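Local coordinates for protein restriction endonuclease S subunits (Thermoanaerobacter tengcongensis, PDB 3OKG) that probably binds DNA as the specificity subunit of a type I restriction-modification system, whose methyltransferase is built from M and S polypeptides, at residues A[29-34]-A[165-170]. Numbering follows the deposited sequence.
Sequences VRLGEV and YNTLIP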
ATOM      1  N   VAL A  29     -25.452 -19.045  18.784  1.00 22.42           N
ATOM      2  CA  VAL A  29     -26.006 -18.320  19.925  1.00 20.94           C
ATOM      3  C   VAL A  29     -25.891 -16.814  19.715  1.00 19.71           C
ATOM      4  O   VAL A  29     -25.119 -16.364  18.871  1.00 21.68           O
ATOM      5  CB  VAL A  29     -25.240 -18.662  21.207  1.00 26.70           C
ATOM      6  CG1 VAL A  29     -25.356 -20.120  21.478  1.00 26.84           C
ATOM      7  CG2 VAL A  29     -23.735 -18.224  21.093  1.00 20.27           C
ATOM      8  N   ARG A  30     -26.651 -16.026  20.477  1.00 18.75           N
ATOM      9  CA  ARG A  30     -26.375 -14.591  20.525  1.00 22.17           C
ATOM     10  C   ARG A  30     -25.120 -14.405  21.386  1.00 19.12           C
ATOM     11  O   ARG A  30     -24.919 -15.136  22.345  1.00 17.86           O
ATOM     12  CB  ARG A  30     -27.564 -13.809  21.110  1.00 21.63           C
ATOM     13  CG  ARG A  30     -28.815 -13.710  20.168  1.00 28.52           C
ATOM     14  CD  ARG A  30     -30.014 -13.029  20.873  1.00 24.47           C
ATOM     15  NE  ARG A  30     -30.247 -13.663  22.170  1.00 30.51           N
ATOM     16  CZ  ARG A  30     -30.845 -14.839  22.335  1.00 26.19           C
ATOM     17  NH1 ARG A  30     -31.334 -15.508  21.295  1.00 26.95           N
ATOM     18  NH2 ARG A  30     -30.967 -15.342  23.557  1.00 25.73           N
ATOM     19  N   LEU A  31     -24.295 -13.426  21.040  1.00 18.82           N
ATOM     20  CA  LEU A  31     -23.055 -13.182  21.776  1.00 18.93           C
ATOM     21  C   LEU A  31     -23.374 -13.084  23.271  1.00 18.76           C
ATOM     22  O   LEU A  31     -22.689 -13.675  24.111  1.00 22.31           O
ATOM     23  CB  LEU A  31     -22.435 -11.877  21.281  1.00 17.10           C
ATOM     24  CG  LEU A  31     -21.161 -11.383  21.960  1.00 18.99           C
ATOM     25  CD1 LEU A  31     -20.095 -12.467  21.887  1.00 19.56           C
ATOM     26  CD2 LEU A  31     -20.727 -10.090  21.243  1.00 19.20           C
ATOM     27  N   GLY A  32     -24.414 -12.331  23.599  1.00 22.02           N
ATOM     28  CA  GLY A  32     -24.784 -12.083  24.988  1.00 17.62           C
ATOM     29  C   GLY A  32     -25.006 -13.354  25.806  1.00 22.69           C
ATOM     30  O   GLY A  32     -24.833 -13.364  27.023  1.00 22.27           O
ATOM     31  N   GLU A  33     -25.381 -14.438  25.136  1.00 22.58           N
ATOM     32  CA  GLU A  33     -25.660 -15.687  25.828  1.00 19.41           C
ATOM     33  C   GLU A  33     -24.405 -16.282  26.441  1.00 24.60           C
ATOM     34  O   GLU A  33     -24.485 -17.081  27.356  1.00 20.38           O
ATOM     35  CB  GLU A  33     -26.272 -16.716  24.858  1.00 22.17           C
ATOM     36  CG  GLU A  33     -27.664 -16.363  24.318  1.00 18.47           C
ATOM     37  CD  GLU A  33     -28.245 -17.544  23.525  1.00 25.90           C
ATOM     38  OE1 GLU A  33     -28.640 -18.534  24.150  1.00 23.29           O
ATOM     39  OE2 GLU A  33     -28.231 -17.504  22.288  1.00 25.57           O
ATOM     40  N   VAL A  34     -23.242 -15.933  25.900  1.00 19.98           N
ATOM     41  CA  VAL A  34     -21.986 -16.428  26.471  1.00 20.57           C
ATOM     42  C   VAL A  34     -21.183 -15.288  27.133  1.00 18.29           C
ATOM     43  O   VAL A  34     -19.983 -15.402  27.334  1.00 22.35           O
ATOM     44  CB  VAL A  34     -21.157 -17.212  25.418  1.00 20.13           C
ATOM     45  CG1 VAL A  34     -21.972 -18.359  24.868  1.00 20.83           C
ATOM     46  CG2 VAL A  34     -20.710 -16.285  24.278  1.00 19.80           C
ATOM     47  N   TYR A 165     -24.518  -7.297  21.806  1.00 17.02           N
ATOM     48  CA  TYR A 165     -24.792  -8.541  22.520  1.00 20.96           C
ATOM     49  C   TYR A 165     -25.810  -9.398  21.752  1.00 25.08           C
ATOM     50  O   TYR A 165     -25.829 -10.612  21.895  1.00 19.56           O
ATOM     51  CB  TYR A 165     -25.324  -8.291  23.934  1.00 23.10           C
ATOM     52  CG  TYR A 165     -24.362  -7.593  24.877  1.00 21.55           C
ATOM     53  CD1 TYR A 165     -23.031  -8.030  25.012  1.00 22.36           C
ATOM     54  CD2 TYR A 165     -24.789  -6.542  25.661  1.00 20.62           C
ATOM     55  CE1 TYR A 165     -22.145  -7.387  25.901  1.00 23.53           C
ATOM     56  CE2 TYR A 165     -23.931  -5.913  26.555  1.00 22.72           C
ATOM     57  CZ  TYR A 165     -22.610  -6.343  26.677  1.00 20.18           C
ATOM     58  OH  TYR A 165     -21.761  -5.676  27.552  1.00 22.06           O
ATOM     59  N   ASN A 166     -26.640  -8.765  20.928  1.00 19.88           N
ATOM     60  CA  ASN A 166     -27.680  -9.503  20.207  1.00 20.42           C
ATOM     61  C   ASN A 166     -27.208 -10.187  18.936  1.00 19.70           C
ATOM     62  O   ASN A 166     -27.944 -10.982  18.331  1.00 21.46           O
ATOM     63  CB  ASN A 166     -28.871  -8.574  19.891  1.00 18.48           C
ATOM     64  CG  ASN A 166     -29.725  -8.315  21.112  1.00 25.68           C
ATOM     65  OD1 ASN A 166     -29.694  -9.089  22.073  1.00 23.72           O
ATOM     66  ND2 ASN A 166     -30.500  -7.221  21.087  1.00 23.66           N
ATOM     67  N   THR A 167     -25.981  -9.893  18.514  1.00 19.26           N
ATOM     68  CA  THR A 167     -25.505 -10.464  17.259  1.00 16.55           C
ATOM     69  C   THR A 167     -25.359 -11.970  17.413  1.00 21.93           C
ATOM     70  O   THR A 167     -25.098 -12.453  18.510  1.00 20.79           O
ATOM     71  CB  THR A 167     -24.160  -9.819  16.760  1.00 21.07           C
ATOM     72  OG1 THR A 167     -23.111 -10.074  17.705  1.00 20.31           O
ATOM     73  CG2 THR A 167     -24.314  -8.295  16.507  1.00 17.12           C
ATOM     74  N   LEU A 168     -25.533 -12.708  16.315  1.00 18.65           N
ATOM     75  CA  LEU A 168     -25.343 -14.157  16.318  1.00 18.83           C
ATOM     76  C   LEU A 168     -23.894 -14.542  16.078  1.00 21.62           C
ATOM     77  O   LEU A 168     -23.247 -13.957  15.220  1.00 19.74           O
ATOM     78  CB  LEU A 168     -26.167 -14.802  15.186  1.00 21.74           C
ATOM     79  CG  LEU A 168     -27.675 -14.758  15.366  1.00 24.80           C
ATOM     80  CD1 LEU A 168     -28.389 -15.546  14.211  1.00 22.76           C
ATOM     81  CD2 LEU A 168     -28.035 -15.333  16.728  1.00 27.88           C
ATOM     82  N   ILE A 169     -23.416 -15.570  16.783  1.00 21.04           N
ATOM     83  CA  ILE A 169     -22.050 -16.046  16.623  1.00 20.95           C
ATOM     84  C   ILE A 169     -22.021 -17.580  16.574  1.00 18.53           C
ATOM     85  O   ILE A 169     -22.808 -18.222  17.240  1.00 19.10           O
ATOM     86  CB  ILE A 169     -21.144 -15.577  17.815  1.00 18.60           C
ATOM     87  CG1 ILE A 169     -21.654 -16.111  19.159  1.00 19.23           C
ATOM     88  CG2 ILE A 169     -21.014 -14.035  17.813  1.00 20.30           C
ATOM     89  CD1 ILE A 169     -20.526 -16.234  20.289  1.00 21.03           C
ATOM     90  N   PRO A 170     -21.101 -18.152  15.782  1.00 16.49           N
ATOM     91  CA  PRO A 170     -20.914 -19.595  15.750  1.00 22.02           C
ATOM     92  C   PRO A 170     -20.073 -19.988  16.957  1.00 22.81           C
ATOM     93  O   PRO A 170     -19.051 -19.347  17.241  1.00 19.72           O
ATOM     94  CB  PRO A 170     -20.085 -19.817  14.483  1.00 20.41           C
ATOM     95  CG  PRO A 170     -19.450 -18.533  14.178  1.00 22.96           C
ATOM     96  CD  PRO A 170     -20.030 -17.463  15.058  1.00 19.38           C
TER
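The carbonyl oxygen of Thr-167 receives the backbone N-H of Leu-31, N to O 2.8 Å, and the CA-H of Arg-30 also approaches it, with CA 3.2 Å from the oxygen. Two residues along each strand, Ile-169 and Val-29 form an antiparallel hydrogen-bonded pair. Ile-169 N lies 2.8 Å from Val-29 O, while the return bond from Val-29 N to Ile-169 O is longer but nearly straight (172°). Beyond the strand, as the chain turns into the 3-10 segment 31-33, Gly-32 N donates to Tyr-165 O on a lone pair in the carbonyl plane, and the glycine CA packs against Tyr-165 CB. The tyrosine hydroxyl is bonded to Val-120 O.

Ile-169 carries the apolar side of the contact. Its CG1 sits between the backbone N and the carbonyl carbon (chi1 60°) and packs 3.5 Å from Val-29 CG2. From there CD1 continues to Leu-31 CD1 and meets Val-34 CG2 tip to tip, at 4.0 Å. Leu-136 and Ile-142 also touch this side chain, joining the strand pair to helices 130-137 and 140-143. An alanine in place of Ile-169 would probably open a gap beside Val-29 CG2 and deprive Leu-31 and Val-34 of their contact with CD1.

Arg-30 lies alongside Asn-166, the two side chains pointing the same way, with its CG 3.4 Å from Asn-166 O and also against Leu-168 CD2. Glu-33 OE2 accepts the Arg-30 backbone N-H and lies above one guanidinium face, offset toward the rim, in a long salt bridge of charges alone. The Val-29 and Ile-169 backbone bonds belong to a two-stranded antiparallel sheet, 27-30 with 168-171, that joins sequence-distant parts of the first DNA-specificity (target recognition) domain, strand 168-171 leading into the long helix 174-216.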